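Local atomic coordinates of 16S rRNA (guanine(1405)-N(7))-methyltransferase (Klebsiella pneumoniae, PDB entry 6PI9), a protein that probably methylates the N7 position of guanine 1405 in 16S rRNA, using S-adenosyl-L-methionine as methyl donor, and so confers resistance to various aminoglycosides. Residues Ala180-Leu186 with Leu200-Leu204; Ala230-Glu234 with Leu253-Val257. All coordinates share one frame. Numbering follows the deposited sequence.

Contact 1: Ala180-Leu186 with Leu200-Leu204. With SAH (S-adenosyl-L-homocysteine), chain B.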
ATOM      1  N   ALA A 180      -3.437 -10.084 -23.160  1.00 35.92           N
ATOM      2  CA  ALA A 180      -3.532 -10.229 -21.721  1.00 35.44           C
ATOM      3  C   ALA A 180      -2.982  -8.987 -21.046  1.00 34.32           C
ATOM      4  O   ALA A 180      -2.022  -8.377 -21.530  1.00 34.49           O
ATOM      5  CB  ALA A 180      -2.756 -11.425 -21.167  1.00 36.50           C
ATOM      6  N   LEU A 181      -3.651  -8.606 -19.962  1.00 29.41           N
ATOM      7  CA  LEU A 181      -3.317  -7.419 -19.196  1.00 33.09           C
ATOM      8  C   LEU A 181      -2.673  -7.916 -17.925  1.00 35.71           C
ATOM      9  O   LEU A 181      -3.203  -8.831 -17.292  1.00 32.13           O
ATOM     10  CB  LEU A 181      -4.570  -6.603 -18.861  1.00 34.40           C
ATOM     11  CG  LEU A 181      -5.539  -6.367 -20.028  1.00 36.59           C
ATOM     12  CD1 LEU A 181      -6.751  -5.548 -19.565  1.00 40.57           C
ATOM     13  CD2 LEU A 181      -4.832  -5.607 -21.196  1.00 35.00           C
ATOM     14  N   LEU A 182      -1.488  -7.369 -17.606  1.00 30.92           N
ATOM     15  CA  LEU A 182      -0.764  -7.646 -16.363  1.00 27.79           C
ATOM     16  C   LEU A 182      -0.498  -6.288 -15.748  1.00 28.94           C
ATOM     17  O   LEU A 182       0.632  -5.749 -15.849  1.00 27.39           O
ATOM     18  CB  LEU A 182       0.545  -8.392 -16.637  1.00 26.92           C
ATOM     19  CG  LEU A 182       0.306  -9.824 -17.180  1.00 29.70           C
ATOM     20  CD1 LEU A 182       0.145  -9.748 -18.704  1.00 36.30           C
ATOM     21  CD2 LEU A 182       1.537 -10.711 -16.862  1.00 32.90           C
ATOM     22  N   MET A 183      -1.533  -5.699 -15.139  1.00 27.77           N
ATOM     23  CA  MET A 183      -1.467  -4.294 -14.751  1.00 28.33           C
ATOM     24  C   MET A 183      -1.177  -4.216 -13.249  1.00 31.58           C
ATOM     25  O   MET A 183      -1.919  -4.809 -12.441  1.00 29.50           O
ATOM     26  CB  MET A 183      -2.783  -3.614 -15.147  1.00 30.63           C
ATOM     27  CG  MET A 183      -2.938  -3.548 -16.678  1.00 34.18           C
ATOM     28  SD  MET A 183      -4.675  -3.198 -17.150  1.00 41.67           S
ATOM     29  CE  MET A 183      -4.967  -1.653 -16.280  1.00 42.39           C
ATOM     30  N   LYS A 184      -0.099  -3.495 -12.886  1.00 28.04           N
ATOM     31  CA  LYS A 184       0.315  -3.305 -11.491  1.00 28.27           C
ATOM     32  C   LYS A 184       0.419  -4.633 -10.771  1.00 28.45           C
ATOM     33  O   LYS A 184      -0.006  -4.797  -9.606  1.00 33.03           O
ATOM     34  CB  LYS A 184      -0.672  -2.372 -10.790  1.00 28.41           C
ATOM     35  CG  LYS A 184      -0.586  -0.963 -11.413  1.00 27.36           C
ATOM     36  CD  LYS A 184      -1.763  -0.079 -10.811  1.00 34.99           C
ATOM     37  CE  LYS A 184      -1.708   1.376 -11.379  1.00 37.71           C
ATOM     38  NZ  LYS A 184      -2.998   2.086 -10.945  1.00 40.18           N
ATOM     39  N   LEU A 185       0.956  -5.593 -11.472  1.00 26.53           N
ATOM     40  CA  LEU A 185       0.958  -6.975 -11.013  1.00 28.35           C
ATOM     41  C   LEU A 185       2.352  -7.555 -10.852  1.00 27.83           C
ATOM     42  O   LEU A 185       2.615  -8.242  -9.875  1.00 28.41           O
ATOM     43  CB  LEU A 185       0.184  -7.834 -12.034  1.00 30.79           C
ATOM     44  CG  LEU A 185       0.413  -9.344 -11.864  1.00 33.36           C
ATOM     45  CD1 LEU A 185      -0.130  -9.810 -10.509  1.00 33.74           C
ATOM     46  CD2 LEU A 185      -0.335 -10.063 -12.991  1.00 35.03           C
ATOM     47  N   LEU A 186       3.264  -7.324 -11.803  1.00 26.76           N
ATOM     48  CA  LEU A 186       4.514  -8.085 -11.750  1.00 26.08           C
ATOM     49  C   LEU A 186       5.321  -7.826 -10.474  1.00 26.68           C
ATOM     50  O   LEU A 186       5.931  -8.791  -9.975  1.00 29.45           O
ATOM     51  CB  LEU A 186       5.368  -7.789 -13.006  1.00 27.05           C
ATOM     52  CG  LEU A 186       4.763  -8.332 -14.316  1.00 26.84           C
ATOM     53  CD1 LEU A 186       5.796  -8.235 -15.496  1.00 29.67           C
ATOM     54  CD2 LEU A 186       4.251  -9.772 -14.170  1.00 28.83           C
ATOM     55  N   LEU A 200       5.578 -16.456 -15.955  1.00 36.09           N
ATOM     56  CA  LEU A 200       4.242 -16.108 -16.408  1.00 39.25           C
ATOM     57  C   LEU A 200       4.268 -15.474 -17.796  1.00 39.89           C
ATOM     58  O   LEU A 200       3.511 -15.879 -18.682  1.00 38.76           O
ATOM     59  CB  LEU A 200       3.592 -15.168 -15.397  1.00 36.95           C
ATOM     60  CG  LEU A 200       2.201 -14.619 -15.720  1.00 35.70           C
ATOM     61  CD1 LEU A 200       1.230 -15.795 -15.865  1.00 37.60           C
ATOM     62  CD2 LEU A 200       1.712 -13.673 -14.555  1.00 34.68           C
ATOM     63  N   LEU A 201       5.120 -14.458 -18.001  1.00 36.21           N
ATOM     64  CA  LEU A 201       5.176 -13.809 -19.317  1.00 34.59           C
ATOM     65  C   LEU A 201       5.504 -14.802 -20.426  1.00 43.33           C
ATOM     66  O   LEU A 201       4.922 -14.744 -21.521  1.00 44.74           O
ATOM     67  CB  LEU A 201       6.225 -12.685 -19.281  1.00 32.14           C
ATOM     68  CG  LEU A 201       5.946 -11.466 -18.404  1.00 32.74           C
ATOM     69  CD1 LEU A 201       7.241 -10.712 -18.194  1.00 32.01           C
ATOM     70  CD2 LEU A 201       4.913 -10.494 -19.013  1.00 33.64           C
ATOM     71  N   ALA A 202       6.445 -15.720 -20.180  1.00 41.14           N
ATOM     72  CA  ALA A 202       6.869 -16.641 -21.238  1.00 45.04           C
ATOM     73  C   ALA A 202       5.814 -17.690 -21.592  1.00 44.28           C
ATOM     74  O   ALA A 202       5.919 -18.319 -22.656  1.00 49.25           O
ATOM     75  CB  ALA A 202       8.162 -17.355 -20.833  1.00 46.57           C
ATOM     76  N   SER A 203       4.816 -17.909 -20.740  1.00 42.83           N
ATOM     77  CA  SER A 203       3.883 -19.018 -20.927  1.00 46.69           C
ATOM     78  C   SER A 203       2.462 -18.608 -21.304  1.00 44.23           C
ATOM     79  O   SER A 203       1.679 -19.484 -21.734  1.00 43.47           O
ATOM     80  CB  SER A 203       3.808 -19.874 -19.649  1.00 58.30           C
ATOM     81  OG  SER A 203       5.053 -20.483 -19.344  1.00 65.26           O
ATOM     82  N   LEU A 204       2.093 -17.332 -21.132  1.00 40.78           N
ATOM     83  CA  LEU A 204       0.755 -16.884 -21.510  1.00 42.73           C
ATOM     84  C   LEU A 204       0.481 -17.131 -22.994  1.00 49.26           C
ATOM     85  O   LEU A 204       1.353 -16.946 -23.850  1.00 52.15           O
ATOM     86  CB  LEU A 204       0.595 -15.400 -21.171  1.00 42.63           C
ATOM     87  CG  LEU A 204       0.398 -15.160 -19.681  1.00 40.99           C
ATOM     88  CD1 LEU A 204       0.494 -13.659 -19.371  1.00 35.30           C
ATOM     89  CD2 LEU A 204      -0.927 -15.773 -19.146  1.00 43.00           C
TER
HETATM   90  N   SAH B 301      -4.736  -5.239 -12.332  1.00 31.10           N
HETATM   91  CA  SAH B 301      -5.689  -4.497 -11.476  1.00 37.56           C
HETATM   92  CB  SAH B 301      -5.383  -4.725 -10.007  1.00 32.30           C
HETATM   93  CG  SAH B 301      -3.928  -4.446  -9.531  1.00 33.14           C
HETATM   94  SD  SAH B 301      -3.817  -4.495  -7.682  1.00 39.99           S
HETATM   95  C   SAH B 301      -5.645  -2.989 -11.786  1.00 42.37           C
HETATM   96  O   SAH B 301      -4.589  -2.545 -12.283  1.00 39.26           O
HETATM   97  OXT SAH B 301      -6.596  -2.230 -11.513  1.00 39.30           O
HETATM   98  C5' SAH B 301      -3.017  -6.148  -7.508  1.00 39.29           C
HETATM   99  C4' SAH B 301      -4.021  -7.335  -7.607  1.00 38.86           C
HETATM  100  O4' SAH B 301      -3.292  -8.580  -7.673  1.00 37.65           O
HETATM  101  C3' SAH B 301      -5.079  -7.491  -6.476  1.00 40.94           C
HETATM  102  O3' SAH B 301      -6.410  -7.503  -7.029  1.00 41.88           O
HETATM  103  C2' SAH B 301      -4.777  -8.844  -5.833  1.00 38.14           C
HETATM  104  O2' SAH B 301      -6.001  -9.492  -5.478  1.00 39.56           O
HETATM  105  C1' SAH B 301      -4.106  -9.565  -7.011  1.00 34.99           C
HETATM  106  N9  SAH B 301      -3.164 -10.598  -6.624  1.00 32.75           N
HETATM  107  C8  SAH B 301      -2.104 -10.472  -5.762  1.00 35.06           C
HETATM  108  N7  SAH B 301      -1.408 -11.648  -5.784  1.00 34.29           N
HETATM  109  C5  SAH B 301      -2.074 -12.518  -6.609  1.00 32.95           C
HETATM  110  C6  SAH B 301      -1.878 -13.832  -6.968  1.00 34.53           C
HETATM  111  N6  SAH B 301      -0.918 -14.573  -6.455  1.00 31.44           N
HETATM  112  N1  SAH B 301      -2.721 -14.382  -7.918  1.00 30.01           N
HETATM  113  C2  SAH B 301      -3.774 -13.691  -8.415  1.00 30.24           C
HETATM  114  N3  SAH B 301      -4.003 -12.387  -8.062  1.00 33.28           N
HETATM  115  C4  SAH B 301      -3.134 -11.843  -7.163  1.00 30.83           C

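Contact 2: Ala230-Glu234 with Leu253-Val257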
ATOM      1  N   ALA A 230      11.410  -0.085 -14.799  1.00 31.86           N
ATOM      2  CA  ALA A 230      11.777  -0.191 -16.217  1.00 31.94           C
ATOM      3  C   ALA A 230      13.039  -1.032 -16.402  1.00 36.10           C
ATOM      4  O   ALA A 230      13.098  -1.931 -17.262  1.00 34.62           O
ATOM      5  CB  ALA A 230      11.973   1.222 -16.799  1.00 33.90           C
ATOM      6  N   ASP A 231      14.074  -0.750 -15.611  1.00 36.41           N
ATOM      7  CA  ASP A 231      15.306  -1.521 -15.728  1.00 35.87           C
ATOM      8  C   ASP A 231      15.049  -2.982 -15.419  1.00 34.14           C
ATOM      9  O   ASP A 231      15.595  -3.885 -16.086  1.00 33.40           O
ATOM     10  CB  ASP A 231      16.382  -1.016 -14.768  1.00 35.44           C
ATOM     11  CG  ASP A 231      16.952   0.347 -15.123  1.00 40.82           C
ATOM     12  OD1 ASP A 231      16.877   0.833 -16.275  1.00 39.32           O
ATOM     13  OD2 ASP A 231      17.503   0.939 -14.173  1.00 43.55           O
ATOM     14  N   TRP A 232      14.255  -3.243 -14.377  1.00 30.91           N
ATOM     15  CA  TRP A 232      14.003  -4.616 -13.985  1.00 30.52           C
ATOM     16  C   TRP A 232      13.226  -5.328 -15.068  1.00 35.02           C
ATOM     17  O   TRP A 232      13.571  -6.457 -15.480  1.00 35.45           O
ATOM     18  CB  TRP A 232      13.210  -4.639 -12.666  1.00 29.43           C
ATOM     19  CG  TRP A 232      12.739  -6.012 -12.282  1.00 34.14           C
ATOM     20  CD1 TRP A 232      13.474  -6.983 -11.604  1.00 34.04           C
ATOM     21  CD2 TRP A 232      11.458  -6.586 -12.544  1.00 31.42           C
ATOM     22  NE1 TRP A 232      12.710  -8.108 -11.460  1.00 31.93           N
ATOM     23  CE2 TRP A 232      11.465  -7.890 -11.993  1.00 30.27           C
ATOM     24  CE3 TRP A 232      10.283  -6.110 -13.151  1.00 31.07           C
ATOM     25  CZ2 TRP A 232      10.390  -8.725 -12.079  1.00 29.51           C
ATOM     26  CZ3 TRP A 232       9.166  -6.955 -13.202  1.00 35.81           C
ATOM     27  CH2 TRP A 232       9.238  -8.248 -12.677  1.00 37.12           C
ATOM     28  N   PHE A 233      12.178  -4.674 -15.551  1.00 29.47           N
ATOM     29  CA  PHE A 233      11.387  -5.287 -16.607  1.00 34.32           C
ATOM     30  C   PHE A 233      12.249  -5.588 -17.832  1.00 36.05           C
ATOM     31  O   PHE A 233      12.169  -6.685 -18.418  1.00 38.84           O
ATOM     32  CB  PHE A 233      10.208  -4.369 -16.965  1.00 35.78           C
ATOM     33  CG  PHE A 233       9.246  -4.988 -17.965  1.00 32.86           C
ATOM     34  CD1 PHE A 233       8.608  -6.170 -17.664  1.00 32.76           C
ATOM     35  CD2 PHE A 233       8.987  -4.367 -19.180  1.00 35.66           C
ATOM     36  CE1 PHE A 233       7.697  -6.735 -18.558  1.00 35.93           C
ATOM     37  CE2 PHE A 233       8.061  -4.945 -20.095  1.00 40.69           C
ATOM     38  CZ  PHE A 233       7.427  -6.126 -19.745  1.00 35.13           C
ATOM     39  N   GLU A 234      13.092  -4.649 -18.241  1.00 34.99           N
ATOM     40  CA  GLU A 234      13.843  -4.921 -19.465  1.00 39.56           C
ATOM     41  C   GLU A 234      14.807  -6.073 -19.247  1.00 42.42           C
ATOM     42  O   GLU A 234      15.116  -6.810 -20.191  1.00 41.04           O
ATOM     43  CB  GLU A 234      14.578  -3.673 -19.931  1.00 45.55           C
ATOM     44  CG  GLU A 234      13.710  -2.422 -19.892  1.00 65.49           C
ATOM     45  CD  GLU A 234      12.842  -2.132 -21.117  1.00 78.68           C
ATOM     46  OE1 GLU A 234      12.467  -0.939 -21.260  1.00 81.71           O
ATOM     47  OE2 GLU A 234      12.527  -3.053 -21.909  1.00 80.49           O
ATOM     48  N   LEU A 253       3.193   3.362 -15.411  1.00 34.35           N
ATOM     49  CA  LEU A 253       4.099   3.103 -16.534  1.00 36.80           C
ATOM     50  C   LEU A 253       3.569   1.916 -17.327  1.00 33.65           C
ATOM     51  O   LEU A 253       3.437   0.819 -16.767  1.00 33.24           O
ATOM     52  CB  LEU A 253       5.500   2.782 -16.013  1.00 35.18           C
ATOM     53  CG  LEU A 253       6.540   2.200 -17.013  1.00 37.93           C
ATOM     54  CD1 LEU A 253       6.879   3.182 -18.136  1.00 38.78           C
ATOM     55  CD2 LEU A 253       7.773   1.795 -16.181  1.00 37.14           C
ATOM     56  N   VAL A 254       3.303   2.120 -18.623  1.00 34.62           N
ATOM     57  CA  VAL A 254       2.588   1.138 -19.449  1.00 39.39           C
ATOM     58  C   VAL A 254       3.523   0.662 -20.561  1.00 32.73           C
ATOM     59  O   VAL A 254       4.124   1.475 -21.238  1.00 34.28           O
ATOM     60  CB  VAL A 254       1.314   1.740 -20.087  1.00 39.89           C
ATOM     61  CG1 VAL A 254       0.556   0.633 -20.929  1.00 39.96           C
ATOM     62  CG2 VAL A 254       0.396   2.370 -19.030  1.00 34.80           C
ATOM     63  N   TYR A 255       3.617  -0.652 -20.740  1.00 33.25           N
ATOM     64  CA  TYR A 255       4.362  -1.301 -21.817  1.00 34.06           C
ATOM     65  C   TYR A 255       3.398  -2.078 -22.706  1.00 38.70           C
ATOM     66  O   TYR A 255       2.596  -2.870 -22.204  1.00 33.73           O
ATOM     67  CB  TYR A 255       5.342  -2.342 -21.269  1.00 33.60           C
ATOM     68  CG  TYR A 255       6.574  -1.738 -20.640  1.00 36.14           C
ATOM     69  CD1 TYR A 255       7.699  -1.464 -21.393  1.00 40.64           C
ATOM     70  CD2 TYR A 255       6.607  -1.459 -19.277  1.00 36.17           C
ATOM     71  CE1 TYR A 255       8.847  -0.910 -20.784  1.00 37.58           C
ATOM     72  CE2 TYR A 255       7.739  -0.903 -18.689  1.00 35.47           C
ATOM     73  CZ  TYR A 255       8.822  -0.643 -19.427  1.00 33.30           C
ATOM     74  OH  TYR A 255       9.950  -0.102 -18.812  1.00 39.39           O
ATOM     75  N   LEU A 256       3.508  -1.892 -24.020  1.00 39.74           N
ATOM     76  CA  LEU A 256       2.786  -2.725 -24.979  1.00 40.65           C
ATOM     77  C   LEU A 256       3.788  -3.735 -25.528  1.00 38.77           C
ATOM     78  O   LEU A 256       4.813  -3.345 -26.099  1.00 44.00           O
ATOM     79  CB  LEU A 256       2.213  -1.850 -26.107  1.00 45.86           C
ATOM     80  CG  LEU A 256       1.354  -0.648 -25.671  1.00 45.62           C
ATOM     81  CD1 LEU A 256       0.775   0.120 -26.903  1.00 48.57           C
ATOM     82  CD2 LEU A 256       0.238  -1.090 -24.717  1.00 45.31           C
ATOM     83  N   VAL A 257       3.493  -5.008 -25.376  1.00 37.82           N
ATOM     84  CA  VAL A 257       4.469  -6.068 -25.549  1.00 38.03           C
ATOM     85  C   VAL A 257       3.932  -7.050 -26.573  1.00 43.16           C
ATOM     86  O   VAL A 257       2.776  -7.474 -26.483  1.00 40.38           O
ATOM     87  CB  VAL A 257       4.732  -6.774 -24.213  1.00 41.99           C
ATOM     88  CG1 VAL A 257       5.678  -7.945 -24.388  1.00 43.32           C
ATOM     89  CG2 VAL A 257       5.236  -5.750 -23.195  1.00 33.49           C
TER

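Contact 1: Ala180-Leu186 with Leu200-Leu204
In class I, Rossmann-like methyltransferases the cofactor lies across the C-terminal ends of the parallel strands, and helices cover the faces of the sheet. The fourth strand of this chain, 179-183, illustrates both features. Near its C-terminal end the carbonyl O of Met183 accepts a hydrogen bond from the amino N of SAH at 2.9 Å, and Lys184 O comes within 3.9 Å of SAH C5'. Other side chains of the segment turn to the last turn of helix 196-203 and to Leu204. Leu182 is central: its CD2 meets Leu200 CD2 at 3.8 Å and Leu201 CD2 at 4.0 Å, while its CD1 lies 4.0 Å from Leu204 CD1. Towards the start of the strand, Ala180 CB reaches the same Leu204 CD1 at 4.3 Å; beyond the strand, Leu186 CD1 touches Leu201 CD1 at 3.9 Å. The Leu185 side chain, with CD2 4.4 Å from Leu200 CD2, also packs on Ala121 and Leu168, two residues that hydrogen-bond SAH through their backbones. Lys184 NZ forms a salt bridge with Glu95. The chemistry is thus divided: between the two segments the contact consists of buried leucine and alanine side chains, whereas the backbone oxygen atoms of Met183 and Lys184 face the ligand.

Contact 2: Ala230-Glu234 with Leu253-Val257
Helix 230-234 and strand 253-257 run nearly parallel, their axes 11.4 Å apart at closest approach and inclined by 22° (signed crossing angle -22°), as a helix lying over a β-sheet commonly does. The backbones come nearest at Ala230 and Leu253, whose CA atoms are 8.4 Å apart, so side chains must fill the gap. Alternation along the strand decides which ones: the CA-to-CB bonds of Leu253, Tyr255 and Val257 point toward the helix. Tyr255 makes the broadest contact. One face of its ring receives Phe233, with CE2 of Phe233 3.6 Å from CG of Tyr255; the ring centroids are 4.6 Å apart and the planes meet obliquely at 49°. Phe233 CZ also reaches Val257 CG2 at 4.1 Å, the methyl group lying at the edge of the phenylalanine ring. One turn earlier in the helix, small Ala230 lets the strand's side chains come close: its CB is 4.3 Å from Leu253 CD2 and 3.1 Å from Tyr255 OH. That hydroxyl is buried with no polar partner in the model, as Glu234 OE1, at 3.6 Å from Tyr255 OH, makes no hydrogen bond with it. Phe233 further packs edge-to-face against Phe213 of strand 208-214, which pairs with strand 252-259, and touches Leu186 of helix 186-192. The other face of the sheet is covered by helix 100-111, which meets Val254 and Leu256, while Trp232 packs on Val223 of the second subunit.

Here two helix-strand contacts join in one continuous hydrophobic layer on a single sheet. Contact 1 closes before contact 2 opens along the chain, yet their centres are only 11 Å apart, and both involve the same mixed sheet, where strand 208-214 separates strands 179-183 and 252-259. They touch directly: Phe233 CE1 lies 3.9 Å from Leu186 CD1 and 4.0 Å from Leu201 CD1, and Trp232 CZ3 lies 3.9 Å from Leu186 CB. Contact 1 contributes Met183 and Lys184 to the cofactor pocket, whereas contact 2, with the Leu253 side chain about 12 Å from SAH, packs the antiparallel end of the sheet.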